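Local coordinates for 457aa long hypothetical protein (PDB 2CSU) that is of unknown function but probably belongs to the succinyl-CoA ligase-like proteins, with CoA-binding, flavodoxin-like and ligase-CoA domains, at residues Leu290-Ala302 with Ala310-Thr322. Sequence-based numbering, arbitrary orientation.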
ATOM      1  N   LEU A 290      -6.943  -4.853  24.335  1.00 34.92           N
ATOM      2  CA  LEU A 290      -5.595  -4.461  24.716  1.00 36.10           C
ATOM      3  C   LEU A 290      -4.806  -5.612  25.347  1.00 36.89           C
ATOM      4  O   LEU A 290      -5.306  -6.315  26.220  1.00 37.58           O
ATOM      5  CB  LEU A 290      -5.665  -3.258  25.666  1.00 35.98           C
ATOM      6  CG  LEU A 290      -6.428  -2.053  25.078  1.00 36.37           C
ATOM      7  CD1 LEU A 290      -6.528  -0.932  26.098  1.00 35.36           C
ATOM      8  CD2 LEU A 290      -5.719  -1.557  23.824  1.00 35.82           C
ATOM      9  N   PRO A 291      -3.555  -5.813  24.897  1.00 37.91           N
ATOM     10  CA  PRO A 291      -2.663  -6.869  25.387  1.00 38.68           C
ATOM     11  C   PRO A 291      -2.195  -6.648  26.823  1.00 40.42           C
ATOM     12  O   PRO A 291      -1.948  -5.513  27.235  1.00 40.61           O
ATOM     13  CB  PRO A 291      -1.509  -6.813  24.398  1.00 38.24           C
ATOM     14  CG  PRO A 291      -1.418  -5.340  24.106  1.00 37.41           C
ATOM     15  CD  PRO A 291      -2.865  -4.981  23.893  1.00 37.34           C
ATOM     16  N   ARG A 292      -2.066  -7.737  27.578  1.00 41.88           N
ATOM     17  CA  ARG A 292      -1.628  -7.638  28.962  1.00 43.17           C
ATOM     18  C   ARG A 292      -0.100  -7.647  29.046  1.00 42.67           C
ATOM     19  O   ARG A 292       0.494  -7.570  30.113  1.00 42.84           O
ATOM     20  CB  ARG A 292      -2.170  -8.847  29.739  1.00 45.37           C
ATOM     21  CG  ARG A 292      -3.695  -8.910  29.804  1.00 47.96           C
ATOM     22  CD  ARG A 292      -4.167  -9.824  30.946  1.00 50.58           C
ATOM     23  NE  ARG A 292      -4.003 -11.239  30.582  1.00 52.73           N
ATOM     24  CZ  ARG A 292      -2.863 -11.856  30.948  1.00 54.30           C
ATOM     25  NH1 ARG A 292      -1.924 -11.187  31.590  1.00 54.78           N
ATOM     26  NH2 ARG A 292      -2.691 -13.156  30.678  1.00 55.34           N
ATOM     27  N   GLY A 293       0.544  -7.720  27.888  1.00 41.85           N
ATOM     28  CA  GLY A 293       1.993  -7.717  27.840  1.00 40.69           C
ATOM     29  C   GLY A 293       2.460  -7.418  26.431  1.00 40.21           C
ATOM     30  O   GLY A 293       1.642  -7.142  25.552  1.00 40.67           O
ATOM     31  N   ASN A 294       3.766  -7.482  26.201  1.00 38.90           N
ATOM     32  CA  ASN A 294       4.303  -7.195  24.881  1.00 38.23           C
ATOM     33  C   ASN A 294       4.938  -8.418  24.219  1.00 37.32           C
ATOM     34  O   ASN A 294       5.758  -8.276  23.312  1.00 37.09           O
ATOM     35  CB  ASN A 294       5.357  -6.092  24.971  1.00 38.60           C
ATOM     36  CG  ASN A 294       6.650  -6.579  25.609  1.00 38.58           C
ATOM     37  OD1 ASN A 294       6.628  -7.369  26.552  1.00 37.79           O
ATOM     38  ND2 ASN A 294       7.780  -6.109  25.096  1.00 38.60           N
ATOM     39  N   LYS A 295       4.574  -9.611  24.673  1.00 36.57           N
ATOM     40  CA  LYS A 295       5.131 -10.835  24.107  1.00 36.07           C
ATOM     41  C   LYS A 295       4.179 -11.354  23.029  1.00 34.56           C
ATOM     42  O   LYS A 295       3.056 -11.778  23.309  1.00 33.85           O
ATOM     43  CB  LYS A 295       5.330 -11.880  25.209  1.00 37.70           C
ATOM     44  CG  LYS A 295       6.336 -11.460  26.281  1.00 39.43           C
ATOM     45  CD  LYS A 295       7.719 -11.209  25.689  1.00 41.12           C
ATOM     46  CE  LYS A 295       8.728 -10.765  26.747  1.00 42.30           C
ATOM     47  NZ  LYS A 295       8.356  -9.474  27.399  1.00 42.50           N
ATOM     48  N   VAL A 296       4.647 -11.329  21.791  1.00 32.20           N
ATOM     49  CA  VAL A 296       3.814 -11.734  20.679  1.00 30.14           C
ATOM     50  C   VAL A 296       4.153 -13.099  20.121  1.00 29.71           C
ATOM     51  O   VAL A 296       5.303 -13.539  20.166  1.00 29.13           O
ATOM     52  CB  VAL A 296       3.919 -10.690  19.542  1.00 30.12           C
ATOM     53  CG1 VAL A 296       2.903 -10.973  18.451  1.00 30.75           C
ATOM     54  CG2 VAL A 296       3.730  -9.303  20.110  1.00 30.58           C
ATOM     55  N   ALA A 297       3.132 -13.770  19.604  1.00 28.36           N
ATOM     56  CA  ALA A 297       3.317 -15.067  18.976  1.00 27.74           C
ATOM     57  C   ALA A 297       3.041 -14.876  17.493  1.00 26.98           C
ATOM     58  O   ALA A 297       2.007 -14.315  17.103  1.00 26.45           O
ATOM     59  CB  ALA A 297       2.353 -16.087  19.549  1.00 27.30           C
ATOM     60  N   ILE A 298       3.972 -15.334  16.667  1.00 26.60           N
ATOM     61  CA  ILE A 298       3.815 -15.241  15.226  1.00 26.15           C
ATOM     62  C   ILE A 298       3.558 -16.621  14.623  1.00 26.96           C
ATOM     63  O   ILE A 298       4.350 -17.543  14.829  1.00 26.90           O
ATOM     64  CB  ILE A 298       5.080 -14.694  14.536  1.00 26.14           C
ATOM     65  CG1 ILE A 298       5.406 -13.279  15.034  1.00 27.78           C
ATOM     66  CG2 ILE A 298       4.874 -14.694  13.027  1.00 25.20           C
ATOM     67  CD1 ILE A 298       6.781 -12.802  14.598  1.00 28.39           C
HETATM   68  N   MSE A 299       2.451 -16.768  13.898  1.00 26.70           N
HETATM   69  CA  MSE A 299       2.168 -18.033  13.211  1.00 27.94           C
HETATM   70  C   MSE A 299       2.108 -17.697  11.711  1.00 26.73           C
HETATM   71  O   MSE A 299       1.537 -16.679  11.316  1.00 26.91           O
HETATM   72  CB  MSE A 299       0.858 -18.669  13.713  1.00 29.86           C
HETATM   73  CG  MSE A 299      -0.336 -17.730  13.894  1.00 33.18           C
HETATM   74 SE   MSE A 299      -1.792 -18.579  14.605  1.00 38.20          SE
HETATM   75  CE  MSE A 299      -2.407 -19.216  13.187  1.00 30.55           C
ATOM     76  N   THR A 300       2.702 -18.541  10.873  1.00 25.62           N
ATOM     77  CA  THR A 300       2.728 -18.252   9.442  1.00 24.94           C
ATOM     78  C   THR A 300       2.848 -19.511   8.583  1.00 25.36           C
ATOM     79  O   THR A 300       3.235 -20.579   9.080  1.00 25.23           O
ATOM     80  CB  THR A 300       3.936 -17.334   9.102  1.00 23.88           C
ATOM     81  OG1 THR A 300       3.917 -16.999   7.719  1.00 22.26           O
ATOM     82  CG2 THR A 300       5.264 -18.059   9.397  1.00 25.16           C
ATOM     83  N   ASN A 301       2.520 -19.374   7.296  1.00 25.05           N
ATOM     84  CA  ASN A 301       2.629 -20.483   6.349  1.00 25.29           C
ATOM     85  C   ASN A 301       3.768 -20.191   5.380  1.00 24.96           C
ATOM     86  O   ASN A 301       4.005 -20.925   4.432  1.00 25.83           O
ATOM     87  CB  ASN A 301       1.300 -20.685   5.594  1.00 24.60           C
ATOM     88  CG  ASN A 301       1.006 -19.588   4.577  1.00 24.26           C
ATOM     89  OD1 ASN A 301       1.448 -18.441   4.712  1.00 23.88           O
ATOM     90  ND2 ASN A 301       0.226 -19.937   3.556  1.00 23.23           N
ATOM     91  N   ALA A 302       4.484 -19.106   5.649  1.00 25.13           N
ATOM     92  CA  ALA A 302       5.601 -18.670   4.823  1.00 25.17           C
ATOM     93  C   ALA A 302       6.698 -18.052   5.688  1.00 25.15           C
ATOM     94  O   ALA A 302       6.456 -17.080   6.407  1.00 25.32           O
ATOM     95  CB  ALA A 302       5.117 -17.647   3.802  1.00 25.23           C
ATOM     96  N   ALA A 310       8.901 -10.204  11.899  1.00 27.11           N
ATOM     97  CA  ALA A 310       9.634 -10.224  13.168  1.00 28.55           C
ATOM     98  C   ALA A 310      10.537  -8.987  13.235  1.00 28.28           C
ATOM     99  O   ALA A 310      10.545  -8.287  14.227  1.00 28.68           O
ATOM    100  CB  ALA A 310      10.459 -11.503  13.294  1.00 28.00           C
ATOM    101  N   ASP A 311      11.283  -8.711  12.172  1.00 29.76           N
ATOM    102  CA  ASP A 311      12.146  -7.533  12.137  1.00 30.94           C
ATOM    103  C   ASP A 311      11.355  -6.281  12.508  1.00 32.11           C
ATOM    104  O   ASP A 311      11.726  -5.555  13.426  1.00 33.54           O
ATOM    105  CB  ASP A 311      12.748  -7.330  10.736  1.00 31.97           C
ATOM    106  CG  ASP A 311      14.037  -8.125  10.514  1.00 33.60           C
ATOM    107  OD1 ASP A 311      14.613  -8.649  11.500  1.00 34.94           O
ATOM    108  OD2 ASP A 311      14.485  -8.215   9.343  1.00 34.17           O
ATOM    109  N   GLU A 312      10.265  -6.043  11.781  1.00 31.61           N
ATOM    110  CA  GLU A 312       9.412  -4.879  11.985  1.00 31.59           C
ATOM    111  C   GLU A 312       8.920  -4.710  13.407  1.00 31.65           C
ATOM    112  O   GLU A 312       8.811  -3.587  13.900  1.00 32.02           O
ATOM    113  CB  GLU A 312       8.211  -4.929  11.040  1.00 31.43           C
ATOM    114  CG  GLU A 312       8.556  -4.699   9.576  1.00 32.11           C
ATOM    115  CD  GLU A 312       9.189  -3.330   9.328  1.00 32.02           C
ATOM    116  OE1 GLU A 312       8.938  -2.390  10.114  1.00 32.20           O
ATOM    117  OE2 GLU A 312       9.925  -3.200   8.332  1.00 33.10           O
ATOM    118  N   LEU A 313       8.602  -5.821  14.057  1.00 32.68           N
ATOM    119  CA  LEU A 313       8.127  -5.781  15.433  1.00 33.69           C
ATOM    120  C   LEU A 313       9.289  -5.421  16.341  1.00 35.78           C
ATOM    121  O   LEU A 313       9.141  -4.657  17.307  1.00 35.48           O
ATOM    122  CB  LEU A 313       7.602  -7.150  15.860  1.00 33.41           C
ATOM    123  CG  LEU A 313       6.380  -7.751  15.166  1.00 33.19           C
ATOM    124  CD1 LEU A 313       6.293  -9.238  15.483  1.00 33.23           C
ATOM    125  CD2 LEU A 313       5.127  -7.039  15.646  1.00 32.30           C
ATOM    126  N   ASP A 314      10.449  -5.986  16.025  1.00 37.61           N
ATOM    127  CA  ASP A 314      11.621  -5.796  16.872  1.00 39.96           C
ATOM    128  C   ASP A 314      11.990  -4.316  16.989  1.00 41.24           C
ATOM    129  O   ASP A 314      12.083  -3.747  18.068  1.00 41.55           O
ATOM    130  CB  ASP A 314      12.784  -6.576  16.259  1.00 40.57           C
ATOM    131  CG  ASP A 314      13.920  -6.662  17.268  1.00 41.34           C
ATOM    132  OD1 ASP A 314      14.585  -5.645  17.472  1.00 40.85           O
ATOM    133  OD2 ASP A 314      14.130  -7.733  17.833  1.00 42.68           O
ATOM    134  N   LYS A 315      12.244  -3.701  15.819  1.00 42.99           N
ATOM    135  CA  LYS A 315      12.591  -2.286  15.810  1.00 45.01           C
ATOM    136  C   LYS A 315      11.471  -1.429  16.407  1.00 45.21           C
ATOM    137  O   LYS A 315      11.613  -0.237  16.642  1.00 44.99           O
ATOM    138  CB  LYS A 315      12.854  -1.869  14.363  1.00 46.71           C
ATOM    139  CG  LYS A 315      11.564  -1.532  13.612  1.00 49.78           C
ATOM    140  CD  LYS A 315      11.650  -1.888  12.127  1.00 52.47           C
ATOM    141  CE  LYS A 315      11.817  -0.652  11.236  1.00 54.16           C
ATOM    142  NZ  LYS A 315      11.755  -1.047   9.830  1.00 55.98           N
ATOM    143  N   ARG A 316      10.310  -2.078  16.615  1.00 45.46           N
ATOM    144  CA  ARG A 316       9.179  -1.361  17.194  1.00 45.37           C
ATOM    145  C   ARG A 316       9.113  -1.543  18.712  1.00 44.91           C
ATOM    146  O   ARG A 316       8.303  -0.937  19.403  1.00 44.66           O
ATOM    147  CB  ARG A 316       7.899  -1.896  16.551  1.00 46.43           C
ATOM    148  CG  ARG A 316       7.521  -1.132  15.282  1.00 47.96           C
ATOM    149  CD  ARG A 316       6.790   0.178  15.595  1.00 48.64           C
ATOM    150  NE  ARG A 316       6.178   0.730  14.383  1.00 49.39           N
ATOM    151  CZ  ARG A 316       5.638   1.960  14.472  1.00 49.66           C
ATOM    152  NH1 ARG A 316       5.677   2.623  15.614  1.00 49.65           N
ATOM    153  NH2 ARG A 316       5.065   2.508  13.396  1.00 49.68           N
ATOM    154  N   GLY A 317      10.034  -2.391  19.152  1.00 44.49           N
ATOM    155  CA  GLY A 317      10.160  -2.651  20.571  1.00 44.30           C
ATOM    156  C   GLY A 317       9.370  -3.840  21.078  1.00 44.08           C
ATOM    157  O   GLY A 317       9.417  -4.154  22.262  1.00 43.98           O
ATOM    158  N   LEU A 318       8.620  -4.500  20.207  1.00 43.86           N
ATOM    159  CA  LEU A 318       7.868  -5.661  20.642  1.00 44.23           C
ATOM    160  C   LEU A 318       8.812  -6.850  20.731  1.00 43.72           C
ATOM    161  O   LEU A 318       9.816  -6.906  20.028  1.00 43.96           O
ATOM    162  CB  LEU A 318       6.723  -5.957  19.669  1.00 45.14           C
ATOM    163  CG  LEU A 318       5.498  -5.064  19.883  1.00 45.41           C
ATOM    164  CD1 LEU A 318       4.446  -5.358  18.845  1.00 45.46           C
ATOM    165  CD2 LEU A 318       4.944  -5.304  21.277  1.00 45.48           C
ATOM    166  N   LYS A 319       8.491  -7.802  21.596  1.00 43.30           N
ATOM    167  CA  LYS A 319       9.333  -8.976  21.764  1.00 43.25           C
ATOM    168  C   LYS A 319       8.570 -10.281  21.520  1.00 42.70           C
ATOM    169  O   LYS A 319       7.365 -10.357  21.751  1.00 41.43           O
ATOM    170  CB  LYS A 319       9.929  -8.976  23.175  1.00 43.93           C
ATOM    171  CG  LYS A 319      10.783  -7.758  23.494  1.00 44.78           C
ATOM    172  CD  LYS A 319      12.014  -7.683  22.605  1.00 46.01           C
ATOM    173  CE  LYS A 319      12.956  -6.563  23.069  1.00 47.15           C
ATOM    174  NZ  LYS A 319      14.172  -6.422  22.204  1.00 46.68           N
ATOM    175  N   LEU A 320       9.285 -11.298  21.049  1.00 42.37           N
ATOM    176  CA  LEU A 320       8.695 -12.611  20.780  1.00 42.08           C
ATOM    177  C   LEU A 320       8.563 -13.417  22.064  1.00 41.69           C
ATOM    178  O   LEU A 320       9.502 -13.503  22.850  1.00 41.70           O
ATOM    179  CB  LEU A 320       9.554 -13.389  19.785  1.00 41.94           C
ATOM    180  CG  LEU A 320       9.537 -12.904  18.334  1.00 41.98           C
ATOM    181  CD1 LEU A 320      10.603 -13.639  17.530  1.00 42.71           C
ATOM    182  CD2 LEU A 320       8.155 -13.148  17.733  1.00 41.89           C
ATOM    183  N   ALA A 321       7.392 -14.007  22.271  1.00 41.88           N
ATOM    184  CA  ALA A 321       7.145 -14.803  23.465  1.00 42.07           C
ATOM    185  C   ALA A 321       7.887 -16.140  23.431  1.00 42.01           C
ATOM    186  O   ALA A 321       8.332 -16.593  22.374  1.00 41.24           O
ATOM    187  CB  ALA A 321       5.647 -15.045  23.624  1.00 41.52           C
ATOM    188  N   THR A 322       8.040 -16.753  24.602  1.00 42.10           N
ATOM    189  CA  THR A 322       8.696 -18.053  24.701  1.00 42.12           C
ATOM    190  C   THR A 322       7.562 -19.010  25.015  1.00 42.40           C
ATOM    191  O   THR A 322       6.886 -18.855  26.032  1.00 41.81           O
ATOM    192  CB  THR A 322       9.733 -18.114  25.847  1.00 42.41           C
ATOM    193  OG1 THR A 322      10.744 -17.121  25.642  1.00 41.45           O
ATOM    194  CG2 THR A 322      10.391 -19.491  25.886  1.00 43.05           C
TER
HETATM  195  O   HOH W   1       7.029  -3.054  24.198  1.00 40.96           O
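V296 bonds the residues on either side of L320, its bridge partner: its N-H goes to K319 O at 2.9 Å, and its carbonyl takes A321 N-H. The latter bond is nearly straight (174° at the hydrogen), yet the donor is tilted 34° from the carbonyl plane. K319 N adds a longer bond to N294 O, 3.3 Å. This is the parallel pattern expected of a beta-alpha-beta unit in which helix 303-314 connects the two strands, here within the Ligase-CoA domain; L318 packs on A441 and V445 of helix 434-450.

I298 carries the apolar contact between strand and helix. Its CG1 stands beside the backbone N (chi1 -61°), and the extended chi2 sends CD1 outward. Followed from CB, the chain meets L320 CD2 first at CG1; at the tip, CD1 lies 3.7 Å from L313 CD1, the two side chains meeting end to end. The same CD1 comes within 3.4 Å of L320 CD2, closer than usual van der Waals packing, and also touches the CB of A310.

On the K295 and K319 side of the pair, K295 CB rests 3.6 Å from A321 CB and its CD passes over K319 CB. Bends at chi2 and chi4 bring NZ back to N294 OD1 (2.9 Å). N294 ND2 lies beside K319 CG and gives a weak bond to a water that in turn donates to G317 O. G317, with positive phi, forms the Schellman motif that follows the helix and leads toward strand 319-320.

The chemistry is therefore divided: backbone bonds set the register, while I298 packs the helix side against the strand by carbon contact alone.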